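Long-range contacts in Acarbose/maltose binding protein GacH (Streptomyces glaucescens, PDB 3K01), which binds acarbose and an acarbose homolog as the solute receptor of an ABC transporter, and probably maltose as well: residues L182-D187 and A234-S239; N243-A248 and A255-G260. One frame throughout, in Å; residues are numbered along the deposited sequence.

Contact 1: L182-D187 and A234-S239; sequences LYLRGD and AITDAS
The Y183 side chain crosses from 182-187 to 234-239. With its CG anti to the backbone N (chi1 -172°), the ring is carried over the neighbouring strand. I235 O lies over one ring face, displaced toward the rim, and Y183 CD1 packs on I235 CG1 at 3.9 Å. CE1 is the ring carbon nearest D237 OD2, which approaches at the ring edge, in its plane. At the tip, D237 OD2 accepts from Y183 OH over 2.6 Å through its anti lone pair; ring and carboxylate are nearly coplanar, 22° apart. The hydroxyl also accepts a bond from a water, which donates to D237 O as well and accepts from G186 N at 2.8 Å, so one water links the two segments beyond the last backbone-backbone bond.

Nearer the start of the segments the backbones pair as parallel strands: I235 N donates to L182 O, and L184 N to I235 O at 2.9 Å. Past this short ladder a side chain takes over, T236 OG1 donating to L184 O over 2.7 Å. On the face of L182 and A234 their CB atoms touch at 4.0 Å, and L184 CB also packs on A234 CB. Further on, D187 CB rests against A238 O, while its carboxylate turns back to its own segment, where the syn lone pair of OD1 receives R185 NE in a salt bridge; D187 OD2 is bonded to G241 N.

The arrangement is a two-residue parallel beta ladder prolonged by a threonine hydroxyl and a water bridge, in the sheet of a solute-binding protein. Strand 234-235 borders strand 180-183, whose other neighbour is strand 254-259. Helix 241-251 meets Y183 and D237 through N244, and L184 and A234 pack on helix 216-230.

Contact 2: N243-A248 and A255-G260; sequences NNMQNA and AMMVNG
The torsions of M245 and M257 bring them together. M245 holds CG anti to its backbone N (chi1 178°), runs extended to SD and bends only at the last bond; M257 places CG between its backbone N and carbonyl carbon (chi1 66°) and is straight from there to CE. The two thioether chains meet at about a right angle, M245 CG lying against M257 SD at 3.7 Å. The bend at chi3 swings the methyl of M245 toward N259, where M245 CE stands 3.5 Å from N259 ND2, while M245 SD lies near V258 O.

Q246, one residue further along the helix, is bent at chi2, which turns its amide toward the strand. Q246 OE1 sits 3.3 Å from M257 CE. It is also 2.8 Å from N259 ND2, but the angle is poor and this pair is not a hydrogen bond; the two amide planes stand perpendicular. The N259 amide is instead oriented within its own segment: ND2 gives a weak but nearly straight bond to M257 SD, and OD1 accepts from G260 N. At the other end of the Q246 amide, NE2 donates to D266 OD2. All five residues that meet are buried; van der Waals contact between the two methionines joins helix to strand, with the amides of Q246 and N259 beside them.

This is helix-on-sheet packing of an alpha/beta fold, made through methionines: the axes of helix 243-248 and strand 256-259 pass 9.1 Å apart, their directions differing by 135°. Strand 254-259 runs between strands 180-183 and 132-148 in the sheet; M257 and N259 also touch F146 of the latter. M245 packs on Y183 as well, while M256 turns to helix 163-177.

In the fold
Well along the chain, strand 180-183 is followed by an excursion with helices 193-198 and 216-230 and a small hairpin, before strand 234-235 returns alongside it: contact 1 closes this loop, with 46 residues between its segments. After a short loop helix 241-251 follows, and beyond a turn strand 254-259 packs against it, closing the tight loop of contact 2. The two loops are in series, neither nested nor crossing. Their centres are about 9 Å apart, and strands 180-183 and 254-259 are neighbours in one sheet, where Y183 N probably bonds to M256 O. Helix 241-251 spans both contacts on this sheet.

Contact 1: L182-D187 and A234-S239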
loop_
_atom_site.group_PDB
_atom_site.type_symbol
_atom_site.label_atom_id
_atom_site.label_comp_id
_atom_site.label_asym_id
_atom_site.label_seq_id
_atom_site.Cartn_x
_atom_site.Cartn_y
_atom_site.Cartn_z
ATOM N N LEU A 182 -13.881 -17.327 3.863
ATOM C CA LEU A 182 -13.277 -16.052 3.496
ATOM C C LEU A 182 -14.327 -14.993 3.240
ATOM O O LEU A 182 -15.341 -15.249 2.575
ATOM C CB LEU A 182 -12.472 -16.266 2.204
ATOM C CG LEU A 182 -11.763 -15.060 1.576
ATOM C CD1 LEU A 182 -10.662 -14.490 2.483
ATOM C CD2 LEU A 182 -11.201 -15.353 0.200
ATOM N N TYR A 183 -14.069 -13.764 3.694
ATOM C CA TYR A 183 -14.784 -12.608 3.151
ATOM C C TYR A 183 -13.959 -12.044 2.029
ATOM O O TYR A 183 -12.829 -11.646 2.281
ATOM C CB TYR A 183 -15.058 -11.518 4.200
ATOM C CG TYR A 183 -15.965 -10.464 3.619
ATOM C CD1 TYR A 183 -17.337 -10.536 3.811
ATOM C CD2 TYR A 183 -15.476 -9.461 2.799
ATOM C CE1 TYR A 183 -18.200 -9.609 3.224
ATOM C CE2 TYR A 183 -16.332 -8.517 2.228
ATOM C CZ TYR A 183 -17.659 -8.607 2.449
ATOM O OH TYR A 183 -18.475 -7.674 1.847
ATOM N N LEU A 184 -14.485 -12.074 0.796
ATOM C CA LEU A 184 -13.765 -11.583 -0.374
ATOM C C LEU A 184 -14.293 -10.189 -0.633
ATOM O O LEU A 184 -15.488 -10.013 -0.923
ATOM C CB LEU A 184 -14.021 -12.526 -1.554
ATOM C CG LEU A 184 -13.295 -12.148 -2.859
ATOM C CD1 LEU A 184 -12.928 -13.376 -3.624
ATOM C CD2 LEU A 184 -14.146 -11.249 -3.742
ATOM N N ARG A 185 -13.439 -9.179 -0.497
ATOM C CA ARG A 185 -13.872 -7.805 -0.711
ATOM C C ARG A 185 -14.180 -7.596 -2.188
ATOM O O ARG A 185 -13.283 -7.725 -3.025
ATOM C CB ARG A 185 -12.777 -6.837 -0.259
ATOM C CG ARG A 185 -13.034 -5.368 -0.557
ATOM C CD ARG A 185 -13.773 -4.768 0.585
ATOM N NE ARG A 185 -14.029 -3.309 0.496
ATOM C CZ ARG A 185 -13.212 -2.344 0.901
ATOM N NH1 ARG A 185 -12.025 -2.619 1.424
ATOM N NH2 ARG A 185 -13.609 -1.080 0.796
ATOM N N GLY A 186 -15.425 -7.247 -2.499
ATOM C CA GLY A 186 -15.836 -7.205 -3.900
ATOM C C GLY A 186 -16.018 -5.830 -4.490
ATOM O O GLY A 186 -16.314 -5.741 -5.678
ATOM N N ASP A 187 -15.906 -4.779 -3.676
ATOM C CA ASP A 187 -16.301 -3.447 -4.126
ATOM C C ASP A 187 -15.129 -2.488 -4.160
ATOM O O ASP A 187 -15.352 -1.278 -4.339
ATOM C CB ASP A 187 -17.417 -2.862 -3.232
ATOM C CG ASP A 187 -16.944 -2.557 -1.819
ATOM O OD1 ASP A 187 -16.001 -3.217 -1.353
ATOM O OD2 ASP A 187 -17.539 -1.658 -1.148
ATOM N N ALA A 234 -16.187 -18.325 -0.132
ATOM C CA ALA A 234 -16.173 -16.906 0.216
ATOM C C ALA A 234 -17.535 -16.309 0.064
ATOM O O ALA A 234 -18.371 -16.808 -0.717
ATOM C CB ALA A 234 -15.209 -16.132 -0.666
ATOM N N ILE A 235 -17.754 -15.212 0.784
ATOM C CA ILE A 235 -18.916 -14.364 0.560
ATOM C C ILE A 235 -18.422 -12.948 0.225
ATOM O O ILE A 235 -17.274 -12.591 0.480
ATOM C CB ILE A 235 -19.865 -14.318 1.781
ATOM C CG1 ILE A 235 -19.099 -13.947 3.060
ATOM C CG2 ILE A 235 -20.618 -15.647 1.914
ATOM C CD1 ILE A 235 -20.005 -13.665 4.268
ATOM N N THR A 236 -19.312 -12.141 -0.335
ATOM C CA THR A 236 -18.958 -10.793 -0.750
ATOM C C THR A 236 -20.202 -9.913 -0.755
ATOM O O THR A 236 -21.320 -10.389 -0.476
ATOM C CB THR A 236 -18.275 -10.807 -2.141
ATOM O OG1 THR A 236 -17.710 -9.520 -2.377
ATOM C CG2 THR A 236 -19.272 -11.144 -3.248
ATOM N N ASP A 237 -20.002 -8.623 -1.029
ATOM C CA ASP A 237 -21.108 -7.657 -1.082
ATOM C C ASP A 237 -20.764 -6.623 -2.133
ATOM O O ASP A 237 -19.616 -6.207 -2.250
ATOM C CB ASP A 237 -21.313 -6.948 0.268
ATOM C CG ASP A 237 -21.816 -7.869 1.341
ATOM O OD1 ASP A 237 -23.032 -8.139 1.393
ATOM O OD2 ASP A 237 -20.971 -8.319 2.148
ATOM N N ALA A 238 -21.783 -6.138 -2.839
ATOM C CA ALA A 238 -21.571 -5.114 -3.859
ATOM C C ALA A 238 -21.467 -3.717 -3.299
ATOM O O ALA A 238 -21.009 -2.792 -3.962
ATOM C CB ALA A 238 -22.697 -5.171 -4.877
ATOM N N SER A 239 -21.900 -3.536 -2.058
ATOM C CA SER A 239 -21.900 -2.221 -1.418
ATOM C C SER A 239 -21.386 -2.347 0.005
ATOM O O SER A 239 -21.446 -3.437 0.587
ATOM C CB SER A 239 -23.314 -1.629 -1.417
ATOM O OG SER A 239 -23.762 -1.415 -2.754
HETATM O O HOH W 1 -17.385 -6.546 -0.582
#

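Contact 2: N243-A248 and A255-G260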
loop_
_atom_site.group_PDB
_atom_site.type_symbol
_atom_site.label_atom_id
_atom_site.label_comp_id
_atom_site.label_asym_id
_atom_site.label_seq_id
_atom_site.Cartn_x
_atom_site.Cartn_y
_atom_site.Cartn_z
ATOM N N ASN A 243 -17.353 -2.111 5.775
ATOM C CA ASN A 243 -18.097 -2.478 6.972
ATOM C C ASN A 243 -18.539 -3.904 6.926
ATOM O O ASN A 243 -18.493 -4.614 7.935
ATOM C CB ASN A 243 -19.299 -1.563 7.187
ATOM C CG ASN A 243 -18.917 -0.177 7.627
ATOM O OD1 ASN A 243 -19.427 0.815 7.090
ATOM N ND2 ASN A 243 -18.058 -0.084 8.609
ATOM N N ASN A 244 -18.980 -4.371 5.771
ATOM C CA ASN A 244 -19.430 -5.748 5.689
ATOM C C ASN A 244 -18.275 -6.721 5.989
ATOM O O ASN A 244 -18.447 -7.722 6.696
ATOM C CB ASN A 244 -20.047 -6.052 4.306
ATOM C CG ASN A 244 -21.475 -5.547 4.160
ATOM O OD1 ASN A 244 -21.856 -4.984 3.114
ATOM N ND2 ASN A 244 -22.266 -5.740 5.171
ATOM N N MET A 245 -17.105 -6.432 5.449
ATOM C CA MET A 245 -15.955 -7.286 5.677
ATOM C C MET A 245 -15.535 -7.268 7.148
ATOM O O MET A 245 -15.376 -8.330 7.748
ATOM C CB MET A 245 -14.800 -6.793 4.823
ATOM C CG MET A 245 -13.547 -7.600 5.022
ATOM S SD MET A 245 -12.303 -7.340 3.766
ATOM C CE MET A 245 -12.050 -5.579 3.966
ATOM N N GLN A 246 -15.384 -6.083 7.718
ATOM C CA GLN A 246 -15.000 -5.981 9.134
ATOM C C GLN A 246 -16.021 -6.648 10.035
ATOM O O GLN A 246 -15.654 -7.399 10.936
ATOM C CB GLN A 246 -14.805 -4.518 9.560
ATOM C CG GLN A 246 -13.630 -3.816 8.869
ATOM C CD GLN A 246 -12.328 -4.502 9.161
ATOM O OE1 GLN A 246 -11.812 -5.281 8.351
ATOM N NE2 GLN A 246 -11.794 -4.241 10.340
ATOM N N ASN A 247 -17.308 -6.447 9.770
ATOM C CA ASN A 247 -18.322 -7.046 10.627
ATOM C C ASN A 247 -18.284 -8.561 10.510
ATOM O O ASN A 247 -18.439 -9.283 11.509
ATOM C CB ASN A 247 -19.732 -6.537 10.269
ATOM C CG ASN A 247 -19.927 -5.061 10.595
ATOM O OD1 ASN A 247 -19.186 -4.481 11.361
ATOM N ND2 ASN A 247 -20.918 -4.453 9.963
ATOM N N ALA A 248 -18.099 -9.067 9.291
ATOM C CA ALA A 248 -18.056 -10.514 9.075
ATOM C C ALA A 248 -16.865 -11.123 9.801
ATOM O O ALA A 248 -16.988 -12.214 10.418
ATOM C CB ALA A 248 -17.996 -10.847 7.582
ATOM N N ALA A 255 -13.929 -16.836 8.666
ATOM C CA ALA A 255 -12.706 -17.112 9.399
ATOM C C ALA A 255 -11.496 -16.327 8.915
ATOM O O ALA A 255 -10.462 -16.283 9.610
ATOM C CB ALA A 255 -12.395 -18.596 9.331
ATOM N N MET A 256 -11.595 -15.747 7.715
ATOM C CA MET A 256 -10.456 -15.097 7.041
ATOM C C MET A 256 -10.924 -13.895 6.278
ATOM O O MET A 256 -12.048 -13.871 5.791
ATOM C CB MET A 256 -9.800 -16.077 6.063
ATOM C CG MET A 256 -9.196 -17.294 6.756
ATOM S SD MET A 256 -8.396 -18.473 5.645
ATOM C CE MET A 256 -9.858 -19.375 5.066
ATOM N N MET A 257 -10.031 -12.923 6.104
ATOM C CA MET A 257 -10.288 -11.788 5.192
ATOM C C MET A 257 -8.912 -11.337 4.743
ATOM O O MET A 257 -7.907 -11.706 5.324
ATOM C CB MET A 257 -11.020 -10.630 5.866
ATOM C CG MET A 257 -10.202 -9.950 6.948
ATOM S SD MET A 257 -11.022 -8.443 7.546
ATOM C CE MET A 257 -10.004 -7.952 8.927
ATOM N N VAL A 258 -8.860 -10.529 3.690
ATOM C CA VAL A 258 -7.608 -9.879 3.297
ATOM C C VAL A 258 -7.702 -8.412 3.693
ATOM O O VAL A 258 -8.733 -7.771 3.496
ATOM C CB VAL A 258 -7.394 -10.037 1.799
ATOM C CG1 VAL A 258 -6.222 -9.179 1.295
ATOM C CG2 VAL A 258 -7.186 -11.491 1.474
ATOM N N ASN A 259 -6.646 -7.887 4.303
ATOM C CA ASN A 259 -6.717 -6.520 4.797
ATOM C C ASN A 259 -5.334 -5.994 5.092
ATOM O O ASN A 259 -4.339 -6.731 4.937
ATOM C CB ASN A 259 -7.642 -6.442 6.022
ATOM C CG ASN A 259 -8.470 -5.184 6.033
ATOM O OD1 ASN A 259 -8.033 -4.127 5.559
ATOM N ND2 ASN A 259 -9.696 -5.289 6.544
ATOM N N GLY A 260 -5.258 -4.730 5.500
ATOM C CA GLY A 260 -3.967 -4.105 5.759
ATOM C C GLY A 260 -3.806 -3.697 7.203
ATOM O O GLY A 260 -4.687 -3.893 8.036
#